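Local coordinates for protein S-adenosylmethionine-dependent methyltransferase (Clostridium acetobutylicum, PDB 1Y8C) that probably transfers methyl groups from S-adenosylmethionine to an acceptor substrate, as expected of a Rossmann-like methyltransferase, at residues Tyr3-His8 against Phe183-Gly188; Asp11-Ala16 against Asp162-Tyr167; Phe26-Cys31 against Leu36-Tyr41. One frame throughout, in Å; residues are numbered along the deposited sequence.

Interaction 1: residues Tyr3-His8 against Phe183-Gly188; sequences YNKFAH and FFVRDG
Lys5 and Phe6, in the first turns of the N-terminal helix 3-15, meet Val185 and Phe183 of strand 176-186. Lys5 lies on the solvent-exposed side of the contact. Its chain bends at its third torsion and runs past Val185 in the opposite sense to the valine side chain, which brings NZ to 3.8 Å from Val185 CG1, a contact of van der Waals kind. The nearest opposite charge across the contact is distant: Lys5 NZ lies 5.8 Å from Asp187 OD1, so any attraction between them would be weak and long-range.

The helix here passes over an antiparallel four-stranded sheet, separate from the seven-stranded mixed sheet of the methyltransferase core; the short helix and strand segments are 11.4 Å apart at their closest and make an angle of 116°. Side chains must bridge that gap, and the next residue, Phe6, does most of it. With CG anti to the backbone N (chi1 180°), its ring is thrown out from the helix and drives its CE1-CZ edge into one face of Phe183. This is a T-shaped pair, centroids 5.0 Å apart and planes at 88°. The closest approach, Phe6 CZ to Phe183 CD1, is 3.5 Å, while Phe6 CE1 sits over the rim of the Phe183 ring, not its centre. Val185 CG2 lies near the plane of the Phe6 ring, at its edge, 4.5 Å from Phe6 CD1. Phe194 of strand 191-201 stacks with Phe6, and Tyr166 of strand 164-173 meets Phe183.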
loop_
_atom_site.group_PDB
_atom_site.type_symbol
_atom_site.label_atom_id
_atom_site.label_comp_id
_atom_site.label_asym_id
_atom_site.label_seq_id
_atom_site.Cartn_x
_atom_site.Cartn_y
_atom_site.Cartn_z
ATOM N N TYR A 3 -13.570 4.533 -11.447
ATOM C CA TYR A 3 -12.235 4.779 -10.897
ATOM C C TYR A 3 -11.753 3.461 -10.286
ATOM O O TYR A 3 -10.550 3.202 -10.185
ATOM C CB TYR A 3 -12.299 5.869 -9.820
ATOM C CG TYR A 3 -11.037 6.093 -9.218
ATOM N N ASN A 4 -12.710 2.626 -9.885
ATOM C CA ASN A 4 -12.401 1.327 -9.308
ATOM C C ASN A 4 -11.844 0.437 -10.426
ATOM O O ASN A 4 -10.870 -0.289 -10.226
ATOM C CB ASN A 4 -13.666 0.707 -8.689
ATOM C CG ASN A 4 -13.435 -0.705 -8.156
ATOM O OD1 ASN A 4 -12.498 -0.954 -7.390
ATOM N ND2 ASN A 4 -14.302 -1.634 -8.550
ATOM N N LYS A 5 -12.454 0.518 -11.608
ATOM C CA LYS A 5 -12.017 -0.273 -12.755
ATOM C C LYS A 5 -10.590 0.128 -13.102
ATOM O O LYS A 5 -9.715 -0.718 -13.292
ATOM C CB LYS A 5 -12.923 -0.007 -13.961
ATOM C CG LYS A 5 -12.699 -0.935 -15.153
ATOM C CD LYS A 5 -13.345 -0.369 -16.421
ATOM C CE LYS A 5 -12.658 0.943 -16.836
ATOM N NZ LYS A 5 -13.325 1.678 -17.954
ATOM N N PHE A 6 -10.369 1.434 -13.182
ATOM C CA PHE A 6 -9.059 1.974 -13.502
ATOM C C PHE A 6 -8.018 1.498 -12.477
ATOM O O PHE A 6 -6.883 1.167 -12.834
ATOM C CB PHE A 6 -9.120 3.506 -13.527
ATOM C CG PHE A 6 -7.803 4.152 -13.841
ATOM C CD1 PHE A 6 -7.237 4.032 -15.108
ATOM C CD2 PHE A 6 -7.091 4.821 -12.851
ATOM C CE1 PHE A 6 -5.981 4.566 -15.376
ATOM C CE2 PHE A 6 -5.839 5.355 -13.112
ATOM C CZ PHE A 6 -5.281 5.227 -14.376
ATOM N N ALA A 7 -8.408 1.465 -11.206
ATOM C CA ALA A 7 -7.508 1.013 -10.151
ATOM C C ALA A 7 -7.028 -0.421 -10.419
ATOM O O ALA A 7 -5.866 -0.756 -10.163
ATOM C CB ALA A 7 -8.212 1.086 -8.793
ATOM N N HIS A 8 -7.928 -1.268 -10.916
ATOM C CA HIS A 8 -7.572 -2.650 -11.219
ATOM C C HIS A 8 -6.595 -2.647 -12.381
ATOM O O HIS A 8 -5.565 -3.320 -12.345
ATOM C CB HIS A 8 -8.816 -3.468 -11.587
ATOM C CG HIS A 8 -9.740 -3.714 -10.434
ATOM N ND1 HIS A 8 -9.364 -4.434 -9.319
ATOM C CD2 HIS A 8 -11.022 -3.334 -10.217
ATOM C CE1 HIS A 8 -10.373 -4.486 -8.468
ATOM N NE2 HIS A 8 -11.391 -3.825 -8.990
ATOM N N PHE A 183 -2.696 7.335 -19.553
ATOM C CA PHE A 183 -3.539 6.209 -19.908
ATOM C C PHE A 183 -4.609 6.662 -20.857
ATOM O O PHE A 183 -5.024 7.809 -20.837
ATOM C CB PHE A 183 -4.247 5.621 -18.682
ATOM C CG PHE A 183 -3.383 4.752 -17.838
ATOM C CD1 PHE A 183 -2.699 5.280 -16.746
ATOM C CD2 PHE A 183 -3.221 3.409 -18.157
ATOM C CE1 PHE A 183 -1.864 4.480 -15.981
ATOM C CE2 PHE A 183 -2.392 2.601 -17.406
ATOM C CZ PHE A 183 -1.704 3.136 -16.309
ATOM N N PHE A 184 -5.048 5.740 -21.694
ATOM C CA PHE A 184 -6.125 5.983 -22.635
ATOM C C PHE A 184 -6.924 4.704 -22.541
ATOM O O PHE A 184 -6.445 3.645 -22.929
ATOM C CB PHE A 184 -5.586 6.167 -24.047
ATOM C CG PHE A 184 -5.130 7.557 -24.337
ATOM C CD1 PHE A 184 -3.780 7.882 -24.314
ATOM C CD2 PHE A 184 -6.061 8.558 -24.616
ATOM C CE1 PHE A 184 -3.362 9.189 -24.564
ATOM C CE2 PHE A 184 -5.657 9.864 -24.868
ATOM C CZ PHE A 184 -4.308 10.186 -24.842
ATOM N N VAL A 185 -8.123 4.795 -21.987
ATOM C CA VAL A 185 -8.959 3.617 -21.838
ATOM C C VAL A 185 -10.124 3.632 -22.808
ATOM O O VAL A 185 -10.757 4.665 -23.018
ATOM C CB VAL A 185 -9.516 3.506 -20.414
ATOM C CG1 VAL A 185 -10.308 2.215 -20.270
ATOM C CG2 VAL A 185 -8.373 3.544 -19.405
ATOM N N ARG A 186 -10.402 2.475 -23.402
ATOM C CA ARG A 186 -11.501 2.340 -24.355
ATOM C C ARG A 186 -12.849 2.535 -23.662
ATOM O O ARG A 186 -13.062 2.055 -22.550
ATOM C CB ARG A 186 -11.466 0.949 -24.997
ATOM C CG ARG A 186 -11.121 0.931 -26.480
ATOM C CD ARG A 186 -12.261 1.480 -27.323
ATOM N NE ARG A 186 -13.493 0.705 -27.171
ATOM C CZ ARG A 186 -13.614 -0.591 -27.456
ATOM N NH1 ARG A 186 -12.571 -1.279 -27.910
ATOM N NH2 ARG A 186 -14.786 -1.202 -27.293
ATOM N N ASP A 187 -13.753 3.239 -24.329
ATOM C CA ASP A 187 -15.091 3.486 -23.801
ATOM C C ASP A 187 -16.044 3.482 -24.989
ATOM O O ASP A 187 -16.869 4.384 -25.154
ATOM C CB ASP A 187 -15.140 4.836 -23.074
ATOM C CG ASP A 187 -16.475 5.087 -22.377
ATOM O OD1 ASP A 187 -16.973 4.174 -21.680
ATOM O OD2 ASP A 187 -17.016 6.212 -22.502
ATOM N N GLY A 188 -15.904 2.458 -25.829
ATOM C CA GLY A 188 -16.737 2.351 -27.010
ATOM C C GLY A 188 -16.023 2.875 -28.242
ATOM O O GLY A 188 -14.994 2.338 -28.644
#

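Interaction 2: residues Asp11-Ala16 against Asp162-Tyr167; sequences DKLIRA and DEVFYY
This is an apolar helix-on-sheet contact, in which Leu13 and Ile14 near the C-terminal end of helix 3-15 rest on Val164 and Tyr166 of strand 164-173, an inner strand of the antiparallel four-stranded sheet. The two short segments run nearly alongside, 25° apart in direction and 11.5 Å apart at their closest. Leu13 points at the strand and meets Val164 tip to tip, its CD1 4.0 Å from Val164 CG1. Farther back on the same side chain, Leu13 CB comes obliquely to Tyr166 CE2 at 3.9 Å.

Ile14 reaches the tyrosine differently. Its CD1 methyl lies over one face of the ring, 4.1 Å from the centroid and 18° off the normal, a CH-pi contact. Tyr166 presents that face with chi1 at 81°, CG lodged between the backbone N and carbonyl carbon. Tyr159 of strand 157-161 also meets the Tyr166 ring.

Beside the packing, helix 3-15 closes with a wider pi-type turn, in which Ala16 N bonds to Asp11 O. Arg15 NH1 donates to Asp11 OD1 at 2.8 Å in a salt bridge that lies in the guanidinium plane. The chemistry therefore divides between two sides of the helix: weak dispersion and CH-pi contacts, less strictly directional than the hydrogen bonds, join it to the sheet, whereas polar bonds tie Arg15 and Asp11 to each other, to Asp110 and to Tyr20 at the start of helix 20-32.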
loop_
_atom_site.group_PDB
_atom_site.type_symbol
_atom_site.label_atom_id
_atom_site.label_comp_id
_atom_site.label_asym_id
_atom_site.label_seq_id
_atom_site.Cartn_x
_atom_site.Cartn_y
_atom_site.Cartn_z
ATOM N N ASP A 11 -3.118 -1.561 -11.131
ATOM C CA ASP A 11 -2.465 -2.609 -10.354
ATOM C C ASP A 11 -2.046 -3.810 -11.186
ATOM O O ASP A 11 -1.058 -4.473 -10.870
ATOM C CB ASP A 11 -3.377 -3.083 -9.221
ATOM C CG ASP A 11 -3.369 -2.143 -8.040
ATOM O OD1 ASP A 11 -2.370 -1.391 -7.889
ATOM O OD2 ASP A 11 -4.346 -2.170 -7.254
ATOM N N LYS A 12 -2.803 -4.098 -12.240
ATOM C CA LYS A 12 -2.493 -5.233 -13.104
ATOM C C LYS A 12 -1.409 -4.921 -14.139
ATOM O O LYS A 12 -0.621 -5.792 -14.490
ATOM C CB LYS A 12 -3.755 -5.713 -13.827
ATOM C CG LYS A 12 -3.484 -6.728 -14.931
ATOM C CD LYS A 12 -4.743 -7.029 -15.745
ATOM C CE LYS A 12 -4.447 -7.960 -16.935
ATOM N NZ LYS A 12 -3.954 -9.323 -16.511
ATOM N N LEU A 13 -1.362 -3.684 -14.617
ATOM C CA LEU A 13 -0.378 -3.332 -15.619
ATOM C C LEU A 13 0.867 -2.641 -15.068
ATOM O O LEU A 13 1.992 -3.015 -15.409
ATOM C CB LEU A 13 -1.028 -2.468 -16.704
ATOM C CG LEU A 13 -2.263 -3.071 -17.394
ATOM C CD1 LEU A 13 -2.800 -2.090 -18.426
ATOM C CD2 LEU A 13 -1.917 -4.395 -18.058
ATOM N N ILE A 14 0.689 -1.647 -14.207
ATOM C CA ILE A 14 1.839 -0.935 -13.671
ATOM C C ILE A 14 2.546 -1.703 -12.556
ATOM O O ILE A 14 3.757 -1.922 -12.622
ATOM C CB ILE A 14 1.434 0.462 -13.163
ATOM C CG1 ILE A 14 0.581 1.176 -14.219
ATOM C CG2 ILE A 14 2.670 1.274 -12.858
ATOM C CD1 ILE A 14 1.217 1.257 -15.599
ATOM N N ARG A 15 1.793 -2.110 -11.535
ATOM C CA ARG A 15 2.363 -2.869 -10.415
ATOM C C ARG A 15 2.811 -4.259 -10.894
ATOM O O ARG A 15 3.949 -4.667 -10.657
ATOM C CB ARG A 15 1.332 -2.988 -9.280
ATOM C CG ARG A 15 0.880 -1.641 -8.716
ATOM C CD ARG A 15 0.846 -1.646 -7.194
ATOM N NE ARG A 15 1.261 -0.360 -6.632
ATOM C CZ ARG A 15 0.524 0.749 -6.642
ATOM N NH1 ARG A 15 -0.684 0.744 -7.183
ATOM N NH2 ARG A 15 0.998 1.868 -6.117
ATOM N N ALA A 16 1.903 -4.972 -11.561
ATOM C CA ALA A 16 2.165 -6.295 -12.126
ATOM C C ALA A 16 2.411 -7.463 -11.166
ATOM O O ALA A 16 2.330 -8.627 -11.575
ATOM C CB ALA A 16 3.326 -6.208 -13.131
ATOM N N ASP A 162 -5.624 -3.835 -27.183
ATOM C CA ASP A 162 -6.755 -3.163 -27.824
ATOM C C ASP A 162 -7.887 -2.556 -26.990
ATOM O O ASP A 162 -8.953 -2.251 -27.529
ATOM C CB ASP A 162 -7.340 -4.054 -28.935
ATOM C CG ASP A 162 -6.586 -3.902 -30.268
ATOM O OD1 ASP A 162 -6.356 -2.740 -30.689
ATOM O OD2 ASP A 162 -6.233 -4.932 -30.896
ATOM N N GLU A 163 -7.664 -2.355 -25.695
ATOM C CA GLU A 163 -8.687 -1.734 -24.860
ATOM C C GLU A 163 -8.064 -0.679 -23.936
ATOM O O GLU A 163 -8.735 0.252 -23.477
ATOM C CB GLU A 163 -9.429 -2.791 -24.048
ATOM C CG GLU A 163 -8.570 -3.551 -23.069
ATOM C CD GLU A 163 -9.333 -4.666 -22.380
ATOM O OE1 GLU A 163 -10.452 -4.397 -21.883
ATOM O OE2 GLU A 163 -8.812 -5.806 -22.325
ATOM N N VAL A 164 -6.770 -0.829 -23.678
ATOM C CA VAL A 164 -6.047 0.110 -22.843
ATOM C C VAL A 164 -4.713 0.443 -23.488
ATOM O O VAL A 164 -3.964 -0.448 -23.880
ATOM C CB VAL A 164 -5.782 -0.465 -21.442
ATOM C CG1 VAL A 164 -4.956 0.513 -20.621
ATOM C CG2 VAL A 164 -7.098 -0.739 -20.746
ATOM N N PHE A 165 -4.428 1.734 -23.595
ATOM C CA PHE A 165 -3.177 2.212 -24.173
ATOM C C PHE A 165 -2.505 3.147 -23.158
ATOM O O PHE A 165 -3.173 3.999 -22.567
ATOM C CB PHE A 165 -3.455 2.985 -25.464
ATOM C CG PHE A 165 -2.224 3.550 -26.095
ATOM C CD1 PHE A 165 -1.561 2.857 -27.101
ATOM C CD2 PHE A 165 -1.665 4.732 -25.612
ATOM C CE1 PHE A 165 -0.350 3.330 -27.611
ATOM C CE2 PHE A 165 -0.461 5.215 -26.108
ATOM C CZ PHE A 165 0.201 4.510 -27.110
ATOM N N TYR A 166 -1.197 3.000 -22.961
ATOM C CA TYR A 166 -0.501 3.861 -22.017
ATOM C C TYR A 166 0.975 4.081 -22.327
ATOM O O TYR A 166 1.646 3.199 -22.855
ATOM C CB TYR A 166 -0.666 3.327 -20.578
ATOM C CG TYR A 166 0.259 2.197 -20.151
ATOM C CD1 TYR A 166 1.636 2.404 -20.037
ATOM C CD2 TYR A 166 -0.247 0.930 -19.821
ATOM C CE1 TYR A 166 2.492 1.392 -19.605
ATOM C CE2 TYR A 166 0.605 -0.100 -19.385
ATOM C CZ TYR A 166 1.980 0.142 -19.279
ATOM O OH TYR A 166 2.857 -0.843 -18.848
ATOM N N TYR A 167 1.466 5.277 -22.013
ATOM C CA TYR A 167 2.864 5.625 -22.207
ATOM C C TYR A 167 3.374 5.959 -20.814
ATOM O O TYR A 167 2.847 6.850 -20.144
ATOM C CB TYR A 167 3.003 6.829 -23.131
ATOM C CG TYR A 167 4.400 7.383 -23.197
ATOM C CD1 TYR A 167 5.500 6.542 -23.348
ATOM C CD2 TYR A 167 4.626 8.750 -23.132
ATOM C CE1 TYR A 167 6.793 7.051 -23.436
ATOM C CE2 TYR A 167 5.915 9.268 -23.216
ATOM C CZ TYR A 167 6.994 8.412 -23.368
ATOM O OH TYR A 167 8.269 8.932 -23.453
#

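Interaction 3: residues Phe26-Cys31 against Leu36-Tyr41; sequences FIIEKC and LVFDDY
Cys31, near the end of helix 20-32, packs against Leu36 and Phe38 where the chain doubles back toward strand 40-44, an inner strand of the Rossmann-like sheet, between 61-65 and 104-107. The tight part lies around Cys31. Leu36 N donates to Cys31 O at 3.1 Å with an N-H...O angle of 158°; the donor is tilted 25° from the carbonyl plane. Next to this bond the side chains close up: Leu36 CD2 sits 3.8 Å from Cys31 SG and equally near Cys31 CB, while Cys31 CB approaches the Phe38 ring obliquely, 3.7 Å from Phe38 CZ. The leucine reaches in because its CG stands anti to the backbone N (chi1 -162°). Leu104 of strand 104-107 touches both Cys31 and Leu36, carrying this buried side into the sheet.

On the looser, partly exposed side, Phe38 offers Ile28 its ring edge. Ile28 CD1 lies near the ring plane, 4.3 Å from Phe38 CE2. Phe59 also meets the Phe38 ring. Phe38 is the centre of an inverse gamma turn, with Asp39 N bonded to Val37 O at 2.8 Å, a sharp bend just before the strand begins.

The backbone bond, the one directional interaction between the two segments, thus helps set the path of the connection, while the nonpolar packing of Cys31, Leu36 and Phe38 fills in beside it.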
loop_
_atom_site.group_PDB
_atom_site.type_symbol
_atom_site.label_atom_id
_atom_site.label_comp_id
_atom_site.label_asym_id
_atom_site.label_seq_id
_atom_site.Cartn_x
_atom_site.Cartn_y
_atom_site.Cartn_z
ATOM N N PHE A 26 -2.051 -14.194 3.083
ATOM C CA PHE A 26 -0.751 -14.164 3.731
ATOM C C PHE A 26 -0.857 -13.361 5.023
ATOM O O PHE A 26 -0.300 -13.752 6.051
ATOM C CB PHE A 26 0.306 -13.507 2.844
ATOM C CG PHE A 26 1.647 -13.358 3.524
ATOM C CD1 PHE A 26 2.498 -14.451 3.668
ATOM C CD2 PHE A 26 2.060 -12.128 4.017
ATOM C CE1 PHE A 26 3.738 -14.327 4.300
ATOM C CE2 PHE A 26 3.301 -11.985 4.655
ATOM C CZ PHE A 26 4.142 -13.089 4.789
ATOM N N ILE A 27 -1.570 -12.238 4.970
ATOM C CA ILE A 27 -1.700 -11.393 6.142
ATOM C C ILE A 27 -2.478 -12.082 7.246
ATOM O O ILE A 27 -2.077 -12.047 8.408
ATOM C CB ILE A 27 -2.386 -10.065 5.811
ATOM C CG1 ILE A 27 -1.570 -9.305 4.762
ATOM C CG2 ILE A 27 -2.495 -9.218 7.069
ATOM C CD1 ILE A 27 -2.321 -8.164 4.115
ATOM N N ILE A 28 -3.594 -12.705 6.891
ATOM C CA ILE A 28 -4.392 -13.402 7.885
ATOM C C ILE A 28 -3.527 -14.480 8.539
ATOM O O ILE A 28 -3.509 -14.631 9.762
ATOM C CB ILE A 28 -5.617 -14.085 7.251
ATOM C CG1 ILE A 28 -6.526 -13.050 6.612
ATOM C CG2 ILE A 28 -6.385 -14.849 8.325
ATOM C CD1 ILE A 28 -7.095 -12.074 7.620
ATOM N N GLU A 29 -2.807 -15.218 7.702
ATOM C CA GLU A 29 -1.941 -16.295 8.157
ATOM C C GLU A 29 -0.963 -15.804 9.216
ATOM O O GLU A 29 -0.788 -16.418 10.275
ATOM C CB GLU A 29 -1.179 -16.873 6.961
ATOM C CG GLU A 29 -0.234 -18.024 7.277
ATOM C CD GLU A 29 0.696 -18.347 6.105
ATOM O OE1 GLU A 29 1.506 -19.306 6.224
ATOM O OE2 GLU A 29 0.619 -17.636 5.066
ATOM N N LYS A 30 -0.322 -14.685 8.923
ATOM C CA LYS A 30 0.631 -14.105 9.849
ATOM C C LYS A 30 -0.059 -13.613 11.121
ATOM O O LYS A 30 0.515 -13.662 12.207
ATOM C CB LYS A 30 1.403 -12.992 9.137
ATOM C CG LYS A 30 2.431 -13.568 8.170
ATOM C CD LYS A 30 3.548 -14.242 8.964
ATOM C CE LYS A 30 4.422 -15.161 8.119
ATOM N NZ LYS A 30 3.701 -16.408 7.724
ATOM N N CYS A 31 -1.301 -13.169 10.988
ATOM C CA CYS A 31 -2.068 -12.706 12.140
ATOM C C CYS A 31 -2.313 -13.867 13.086
ATOM O O CYS A 31 -2.190 -13.725 14.304
ATOM C CB CYS A 31 -3.410 -12.140 11.695
ATOM S SG CYS A 31 -3.267 -10.548 10.891
ATOM N N LEU A 36 -3.244 -13.232 17.200
ATOM C CA LEU A 36 -3.985 -11.983 17.107
ATOM C C LEU A 36 -5.470 -12.130 17.400
ATOM O O LEU A 36 -6.097 -13.132 17.046
ATOM C CB LEU A 36 -3.821 -11.375 15.710
ATOM C CG LEU A 36 -4.148 -9.896 15.530
ATOM C CD1 LEU A 36 -2.867 -9.099 15.569
ATOM C CD2 LEU A 36 -4.852 -9.673 14.204
ATOM N N VAL A 37 -6.028 -11.117 18.054
ATOM C CA VAL A 37 -7.449 -11.111 18.350
ATOM C C VAL A 37 -8.068 -10.234 17.279
ATOM O O VAL A 37 -7.778 -9.041 17.206
ATOM C CB VAL A 37 -7.728 -10.508 19.714
ATOM C CG1 VAL A 37 -9.213 -10.526 19.970
ATOM C CG2 VAL A 37 -6.975 -11.282 20.792
ATOM N N PHE A 38 -8.918 -10.823 16.448
ATOM C CA PHE A 38 -9.528 -10.081 15.352
ATOM C C PHE A 38 -10.629 -9.084 15.717
ATOM O O PHE A 38 -11.735 -9.139 15.182
ATOM C CB PHE A 38 -10.026 -11.061 14.283
ATOM C CG PHE A 38 -8.924 -11.899 13.673
ATOM C CD1 PHE A 38 -8.332 -12.932 14.397
ATOM C CD2 PHE A 38 -8.443 -11.624 12.396
ATOM C CE1 PHE A 38 -7.286 -13.676 13.865
ATOM C CE2 PHE A 38 -7.395 -12.362 11.854
ATOM C CZ PHE A 38 -6.816 -13.389 12.592
ATOM N N ASP A 39 -10.309 -8.145 16.600
ATOM C CA ASP A 39 -11.279 -7.142 16.984
ATOM C C ASP A 39 -11.241 -5.891 16.129
ATOM O O ASP A 39 -12.247 -5.530 15.517
ATOM C CB ASP A 39 -11.101 -6.750 18.445
ATOM C CG ASP A 39 -11.644 -7.798 19.387
ATOM O OD1 ASP A 39 -12.731 -8.345 19.093
ATOM O OD2 ASP A 39 -11.000 -8.071 20.427
ATOM N N ASP A 40 -10.086 -5.231 16.076
ATOM C CA ASP A 40 -9.972 -3.989 15.323
ATOM C C ASP A 40 -8.907 -3.945 14.236
ATOM O O ASP A 40 -7.723 -4.218 14.465
ATOM C CB ASP A 40 -9.792 -2.839 16.309
ATOM C CG ASP A 40 -10.971 -2.713 17.246
ATOM O OD1 ASP A 40 -12.068 -2.321 16.775
ATOM O OD2 ASP A 40 -10.816 -3.028 18.450
ATOM N N TYR A 41 -9.365 -3.570 13.044
ATOM C CA TYR A 41 -8.537 -3.486 11.849
ATOM C C TYR A 41 -8.532 -2.114 11.162
ATOM O O TYR A 41 -9.582 -1.549 10.854
ATOM C CB TYR A 41 -8.996 -4.551 10.837
ATOM C CG TYR A 41 -8.411 -4.372 9.449
ATOM C CD1 TYR A 41 -7.021 -4.327 9.253
ATOM C CD2 TYR A 41 -9.239 -4.249 8.327
ATOM C CE1 TYR A 41 -6.472 -4.169 7.984
ATOM C CE2 TYR A 41 -8.700 -4.089 7.049
ATOM C CZ TYR A 41 -7.310 -4.051 6.888
ATOM O OH TYR A 41 -6.760 -3.892 5.637
#

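How the interactions relate
Interactions 1 and 2 are two footings of one element: helix 3-15 crosses the antiparallel four-stranded sheet, touching the neighbouring strands 176-186 and 164-173. Their centres are about 9 Å apart, and they touch, Phe183 packing on both Tyr166 and Ile14. Interaction 1 is the more buried and depends on paired aromatic rings; interaction 2 is partly buried and uses aliphatic groups against one ring. Interaction 3 stands apart, its centre about 32 Å from either, joining helix 20-32, next along the chain, to the first strand of the mixed sheet. It is also partly buried, but local in sequence, and alone adds a cross-segment backbone hydrogen bond.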